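Local coordinates for putative sugar ABC transport system, substrate-binding protein (Bordetella parapertussis, PDB 5IX8), which probably binds a carbohydrate as the substrate-binding component of a putative bacterial sugar ABC transport system, at residues T123-V128 / A248-P253; G130-D135 / K227-A232; G214-A219 / G244-V249. One frame throughout, in Å; residues are numbered along the deposited sequence.

Contact 1: residues T123-V128 / A248-P253; sequences TLIGKV and AVASEP
Ile125 holds its CG2 methyl anti to the backbone N, beside the carbonyl carbon, while CG1 lies anti to the carbonyl carbon and carries CD1 onward in an extended chain (chi2 179°). The two branches therefore reach different residues of the facing segment. CG2 meets the methyl of Ala250, with Ile125 CG2 and Ala250 CB 4.0 Å apart, and this apolar touch coincides with the closest backbone approach, 6.6 Å between Ile125 CA and Ala250 CA. The longer branch heads for Glu252: Ile125 CD1 lies 4.4 Å from Glu252 CD, a loose approach of a methyl to a carboxylate carbon.

No hydrogen bond spans 123-128 and 248-253, and the carboxylate of Glu252 is held from other quarters. Its OE1 forms a salt bridge with Arg158, and its OE2 a hydrogen bond with Ser231; together they should fix how the group is turned. Arg158, from helix 154-168, probably offsets the charge of this buried acid.

The contact rests helix 122-135 on the end of strand 246-250 and the loop that follows it, just before helix 254-270, for which Pro253 is the N-cap residue. Ile125 also touches Ser231 of strand 227-231 and Arg158 of helix 154-168, so its side chain sits where helices 122-135 and 154-168 meet the neighbouring strands 227-231 and 246-250.

Contact 2: residues G130-D135 / K227-A232; sequences GKALCD and KVLTSA
Helix 122-135 packs here against strand 227-231, an inner strand of the mixed sheet in one of the two alpha/beta lobes of this periplasmic binding protein. Leu229 is the strand residue that reaches the helix, and it divides its two methyls between Ala132 and Leu133. Leu229 CD1 lies 4.1 Å from Leu133 CD1, where the two leucine side chains cross at about a right angle. The other methyl fits against the helix surface: Leu229 CD2 is 4.3 Å from Ala132 CB and 4.1 Å from the backbone N of Leu133. Leu133 keeps its CG anti to the backbone N (chi1 178°), whereas in Leu229 CG is anti to the carbonyl carbon (chi1 -65°), a choice that directs the forked end at the helix.

No hydrogen bond crosses between the segments, and the side chains that meet are all aliphatic, with 8.0 Å between Leu133 CA and Leu229 CA at the closest backbone approach. The Lys131-Asp135 pair lies away from the strand. Lys131 NZ forms a salt bridge of 2.9 Å with Asp135 OD2, one turn later, using the syn lone pair of that oxygen. Cys134 is joined by a disulfide to Cys169, which ties the end of the helix covalently to the chain just after helix 154-168.

Leu133 reaches further, to Phe162 and Ala166 of helix 154-168 and to Tyr203 of the adjacent strand 201-205. Aliphatic side chains of a helix laid on an inner strand in this way are typical of the layered alpha/beta lobes of the periplasmic binding protein fold.

Contact 3: residues G214-A219 / G244-V249; sequences GAVRAA and GRLLAV. With SO4 (sulfate ion), chain D.
Arg245, Val216 and Ala219 carry most of this contact, in which helix 209-221 of a periplasmic-binding-protein lobe packs against the turn that leads into strand 246-250. Just ahead of Arg245, Gly244 closes helix 235-242 in a Schellman motif, its positive phi turning the chain out of the helix. The aliphatic part of Arg245 then runs alongside Val216, the two side chains passing in opposite directions. Both methyls of Val216 bear on one carbon: Val216 CG2 lies 3.6 Å and Val216 CG1 3.7 Å from Arg245 CG. Val216 CG2 also meets Leu246 CD2 at 3.8 Å, where the two side chains cross at about a right angle.

Bends at chi2 and chi3 (65° and 74°) lead the arginine along helix 209-221 toward its C-terminal end and carry its guanidinium past Ala219, whose CB lies 3.4 Å from Arg245 NH1. That nitrogen donates to the carbonyl oxygens of Arg224 and Val226, which hold the NH1 side of the group to the chain leading into strand 227-231.

The edge formed by NE and NH2 binds a sulfate, probably from the crystallisation liquor, which is also bound by NE of Arg220. The sulfate lies beside the stem as well, with O2 3.6 Å from Arg245 CG. Two bonds hold it: Arg245 NH2 to sulfate O3, 2.8 Å and bent, and Arg245 NE to sulfate O2, 2.8 Å, in plane and nearly straight at 171°.

How the contacts relate
All three contacts belong to the lobe built on the mixed sheet, where strands 227-231 and 246-250 are neighbours. Contacts 1 and 2 both use helix 122-135 and have centres about 8 Å apart; contact 3 brings in helix 209-221, with its centre about 10 Å from contact 2 and 15 Å from contact 1. Along the chain the order is 123-128, 130-135, 214-219, 227-232, then the overlapping 244-249 and 248-253, so contact 2 falls within the span of contact 1 and alternates with contact 3. Backbone pairing of Val228 with Arg245 and Leu247 joins contacts 2 and 3, while helix 122-135, about a hundred residues earlier, packs on the same two strands within one lobe.

Contact 1: residues T123-V128 / A248-P253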
# COMPACT_ATOMS: atom_id res chain seq x y z
N THR A 123 1.55 9.35 5.01
CA THR A 123 1.44 10.09 6.26
C THR A 123 -0.01 10.16 6.74
O THR A 123 -0.29 10.04 7.95
CB THR A 123 2.01 11.50 6.10
OG1 THR A 123 3.36 11.39 5.65
CG2 THR A 123 1.98 12.22 7.45
N LEU A 124 -0.95 10.35 5.81
CA LEU A 124 -2.35 10.52 6.20
C LEU A 124 -2.97 9.18 6.62
O LEU A 124 -3.87 9.15 7.48
CB LEU A 124 -3.14 11.15 5.06
CG LEU A 124 -4.60 11.49 5.32
CD1 LEU A 124 -4.79 12.34 6.58
CD2 LEU A 124 -5.10 12.25 4.10
N ILE A 125 -2.48 8.07 6.06
CA ILE A 125 -2.87 6.76 6.58
C ILE A 125 -2.56 6.68 8.07
O ILE A 125 -3.38 6.25 8.89
CB ILE A 125 -2.17 5.64 5.78
CG1 ILE A 125 -2.80 5.52 4.39
CG2 ILE A 125 -2.27 4.33 6.55
CD1 ILE A 125 -2.15 4.47 3.53
N GLY A 126 -1.35 7.12 8.46
CA GLY A 126 -0.99 7.12 9.87
C GLY A 126 -1.84 8.08 10.67
O GLY A 126 -2.29 7.75 11.77
N LYS A 127 -2.09 9.27 10.14
CA LYS A 127 -2.93 10.24 10.84
C LYS A 127 -4.34 9.71 11.08
O LYS A 127 -4.91 9.92 12.16
CB LYS A 127 -2.99 11.55 10.05
CG LYS A 127 -1.63 12.27 10.04
CD LYS A 127 -1.82 13.69 9.61
CE LYS A 127 -0.54 14.46 9.57
NZ LYS A 127 -0.89 15.93 9.33
N VAL A 128 -4.95 9.04 10.09
CA VAL A 128 -6.34 8.60 10.32
C VAL A 128 -6.38 7.45 11.33
O VAL A 128 -7.34 7.32 12.10
CB VAL A 128 -7.06 8.24 9.00
CG1 VAL A 128 -7.18 9.49 8.11
CG2 VAL A 128 -6.38 7.11 8.28
N ALA A 248 -9.32 -0.51 14.18
CA ALA A 248 -9.48 0.19 12.93
C ALA A 248 -8.49 -0.37 11.94
O ALA A 248 -7.36 -0.75 12.30
CB ALA A 248 -9.25 1.70 13.09
N VAL A 249 -8.90 -0.38 10.68
CA VAL A 249 -8.06 -0.83 9.59
C VAL A 249 -8.17 0.20 8.50
O VAL A 249 -9.27 0.42 7.97
CB VAL A 249 -8.48 -2.21 9.03
CG1 VAL A 249 -7.57 -2.59 7.85
CG2 VAL A 249 -8.44 -3.29 10.14
N ALA A 250 -7.07 0.79 8.13
CA ALA A 250 -7.13 1.72 7.01
C ALA A 250 -7.38 0.94 5.71
O ALA A 250 -6.76 -0.09 5.48
CB ALA A 250 -5.84 2.54 6.94
N SER A 251 -8.34 1.41 4.90
CA SER A 251 -8.57 0.79 3.59
C SER A 251 -7.44 1.16 2.64
O SER A 251 -7.09 2.33 2.54
CB SER A 251 -9.93 1.26 3.02
OG SER A 251 -10.10 0.93 1.63
N GLU A 252 -6.84 0.18 1.96
CA GLU A 252 -5.89 0.46 0.89
C GLU A 252 -6.46 -0.10 -0.41
O GLU A 252 -6.40 -1.32 -0.64
CB GLU A 252 -4.53 -0.14 1.20
CG GLU A 252 -3.89 0.58 2.39
CD GLU A 252 -2.44 0.18 2.62
OE1 GLU A 252 -1.59 0.43 1.74
OE2 GLU A 252 -2.15 -0.40 3.69
N PRO A 253 -7.08 0.72 -1.22
CA PRO A 253 -7.86 0.22 -2.37
C PRO A 253 -6.98 -0.07 -3.59
O PRO A 253 -6.94 0.67 -4.56
CB PRO A 253 -8.84 1.37 -2.62
CG PRO A 253 -8.09 2.56 -2.22
CD PRO A 253 -7.28 2.16 -1.01

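Contact 2: residues G130-D135 / K227-A232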
# COMPACT_ATOMS: atom_id res chain seq x y z
N GLY A 130 -4.25 7.34 13.82
CA GLY A 130 -4.12 8.11 15.05
C GLY A 130 -5.44 8.66 15.55
O GLY A 130 -5.72 8.63 16.75
N LYS A 131 -6.28 9.16 14.64
CA LYS A 131 -7.58 9.65 15.05
C LYS A 131 -8.44 8.53 15.61
O LYS A 131 -9.13 8.71 16.62
CB LYS A 131 -8.29 10.35 13.89
CG LYS A 131 -9.73 10.80 14.25
CD LYS A 131 -10.41 11.45 13.04
CE LYS A 131 -11.93 11.57 13.20
NZ LYS A 131 -12.28 12.29 14.47
N ALA A 132 -8.40 7.35 14.97
CA ALA A 132 -9.16 6.22 15.50
C ALA A 132 -8.72 5.88 16.92
O ALA A 132 -9.55 5.64 17.80
CB ALA A 132 -8.99 5.02 14.58
N LEU A 133 -7.41 5.90 17.16
CA LEU A 133 -6.86 5.66 18.49
C LEU A 133 -7.39 6.70 19.47
O LEU A 133 -7.94 6.37 20.53
CB LEU A 133 -5.34 5.72 18.42
CG LEU A 133 -4.63 5.55 19.76
CD1 LEU A 133 -4.45 4.07 20.06
CD2 LEU A 133 -3.27 6.25 19.73
N CYS A 134 -7.24 7.98 19.11
CA CYS A 134 -7.64 9.04 20.02
C CYS A 134 -9.13 8.98 20.32
O CYS A 134 -9.55 9.13 21.48
CB CYS A 134 -7.27 10.40 19.42
SG CYS A 134 -5.45 10.62 19.34
N ASP A 135 -9.96 8.72 19.31
CA ASP A 135 -11.40 8.63 19.51
C ASP A 135 -11.81 7.42 20.34
O ASP A 135 -12.93 7.39 20.87
CB ASP A 135 -12.12 8.61 18.16
CG ASP A 135 -12.02 9.94 17.43
OD1 ASP A 135 -11.62 10.95 18.06
OD2 ASP A 135 -12.35 9.99 16.24
N LYS A 227 -5.97 -3.76 21.70
CA LYS A 227 -6.65 -3.45 20.45
C LYS A 227 -5.60 -3.10 19.42
O LYS A 227 -4.69 -2.32 19.71
CB LYS A 227 -7.64 -2.29 20.60
CG LYS A 227 -8.74 -2.59 21.59
CD LYS A 227 -9.59 -1.36 21.84
CE LYS A 227 -10.82 -1.75 22.62
NZ LYS A 227 -11.54 -2.82 21.85
N VAL A 228 -5.73 -3.66 18.23
CA VAL A 228 -4.72 -3.52 17.18
C VAL A 228 -5.24 -2.59 16.10
O VAL A 228 -6.43 -2.61 15.76
CB VAL A 228 -4.33 -4.90 16.60
CG1 VAL A 228 -3.31 -4.76 15.46
CG2 VAL A 228 -3.79 -5.78 17.74
N LEU A 229 -4.36 -1.71 15.63
CA LEU A 229 -4.58 -0.85 14.47
C LEU A 229 -3.70 -1.35 13.36
O LEU A 229 -2.54 -1.71 13.59
CB LEU A 229 -4.23 0.61 14.78
CG LEU A 229 -5.13 1.23 15.85
CD1 LEU A 229 -4.50 1.16 17.20
CD2 LEU A 229 -5.49 2.65 15.49
N THR A 230 -4.24 -1.36 12.14
CA THR A 230 -3.46 -1.84 11.03
C THR A 230 -4.02 -1.25 9.74
O THR A 230 -4.86 -0.34 9.76
CB THR A 230 -3.47 -3.38 11.03
OG1 THR A 230 -2.47 -3.89 10.13
CG2 THR A 230 -4.83 -3.90 10.63
N SER A 231 -3.52 -1.75 8.61
CA SER A 231 -3.89 -1.19 7.33
C SER A 231 -4.00 -2.31 6.30
O SER A 231 -3.29 -3.31 6.40
CB SER A 231 -2.87 -0.13 6.90
OG SER A 231 -3.30 0.53 5.73
N ALA A 232 -4.92 -2.13 5.36
CA ALA A 232 -5.16 -2.98 4.20
C ALA A 232 -5.98 -4.22 4.57
O ALA A 232 -5.48 -5.15 5.20
CB ALA A 232 -3.85 -3.40 3.52

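Contact 3: residues G214-A219 / G244-V249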
# COMPACT_ATOMS: atom_id res chain seq x y z
N GLY A 214 -0.06 -10.77 12.77
CA GLY A 214 0.90 -11.32 13.72
C GLY A 214 0.72 -10.73 15.10
O GLY A 214 0.84 -11.43 16.11
N ALA A 215 0.40 -9.43 15.17
CA ALA A 215 0.17 -8.80 16.46
C ALA A 215 -1.03 -9.45 17.16
O ALA A 215 -0.98 -9.72 18.37
CB ALA A 215 -0.04 -7.29 16.30
N VAL A 216 -2.10 -9.71 16.40
CA VAL A 216 -3.27 -10.37 16.97
C VAL A 216 -2.91 -11.77 17.45
O VAL A 216 -3.35 -12.20 18.53
CB VAL A 216 -4.42 -10.39 15.96
CG1 VAL A 216 -5.56 -11.34 16.39
CG2 VAL A 216 -4.98 -8.98 15.75
N ARG A 217 -2.09 -12.51 16.69
CA ARG A 217 -1.69 -13.85 17.17
C ARG A 217 -0.94 -13.74 18.48
O ARG A 217 -1.15 -14.55 19.40
CB ARG A 217 -0.81 -14.62 16.17
CG ARG A 217 -1.44 -15.01 14.83
CD ARG A 217 -0.45 -15.92 14.02
NE ARG A 217 -0.40 -17.32 14.46
CZ ARG A 217 0.60 -18.18 14.21
NH1 ARG A 217 1.67 -17.78 13.57
NH2 ARG A 217 0.54 -19.46 14.63
N ALA A 218 -0.03 -12.77 18.58
CA ALA A 218 0.73 -12.56 19.82
C ALA A 218 -0.18 -12.19 20.97
O ALA A 218 -0.00 -12.68 22.10
CB ALA A 218 1.81 -11.50 19.62
N ALA A 219 -1.14 -11.28 20.73
CA ALA A 219 -2.06 -10.86 21.77
C ALA A 219 -2.90 -12.04 22.24
O ALA A 219 -3.13 -12.21 23.44
CB ALA A 219 -2.95 -9.72 21.25
N GLY A 244 -13.93 -6.82 18.21
CA GLY A 244 -13.23 -5.81 18.97
C GLY A 244 -11.73 -5.95 19.00
O GLY A 244 -11.06 -5.14 19.65
N ARG A 245 -11.15 -6.94 18.32
CA ARG A 245 -9.71 -7.14 18.41
C ARG A 245 -8.94 -6.14 17.54
O ARG A 245 -7.85 -5.68 17.93
CB ARG A 245 -9.36 -8.56 18.00
CG ARG A 245 -7.88 -8.82 17.89
CD ARG A 245 -7.16 -8.70 19.24
NE ARG A 245 -7.42 -9.86 20.11
CZ ARG A 245 -6.96 -9.98 21.36
NH1 ARG A 245 -6.23 -9.00 21.90
NH2 ARG A 245 -7.23 -11.07 22.06
N LEU A 246 -9.48 -5.79 16.37
CA LEU A 246 -8.95 -4.72 15.53
C LEU A 246 -9.81 -3.49 15.75
O LEU A 246 -11.02 -3.52 15.51
CB LEU A 246 -8.95 -5.10 14.04
CG LEU A 246 -8.04 -6.24 13.55
CD1 LEU A 246 -8.21 -6.42 12.02
CD2 LEU A 246 -6.57 -6.04 13.93
N LEU A 247 -9.17 -2.41 16.20
CA LEU A 247 -9.90 -1.16 16.43
C LEU A 247 -10.25 -0.48 15.13
O LEU A 247 -11.35 0.06 14.97
CB LEU A 247 -9.05 -0.23 17.29
CG LEU A 247 -9.57 1.19 17.52
CD1 LEU A 247 -10.92 1.19 18.22
CD2 LEU A 247 -8.52 2.00 18.30
N ALA A 248 -9.32 -0.51 14.18
CA ALA A 248 -9.48 0.19 12.93
C ALA A 248 -8.49 -0.37 11.94
O ALA A 248 -7.36 -0.75 12.30
CB ALA A 248 -9.25 1.70 13.09
N VAL A 249 -8.90 -0.38 10.68
CA VAL A 249 -8.06 -0.83 9.59
C VAL A 249 -8.17 0.20 8.50
O VAL A 249 -9.27 0.42 7.97
CB VAL A 249 -8.48 -2.21 9.03
CG1 VAL A 249 -7.57 -2.59 7.85
CG2 VAL A 249 -8.44 -3.29 10.14
S SO4 D . -9.90 -12.59 19.97
O1 SO4 D . -11.09 -11.80 19.69
O2 SO4 D . -8.80 -12.11 19.13
O3 SO4 D . -9.55 -12.45 21.38
O4 SO4 D . -10.21 -13.98 19.66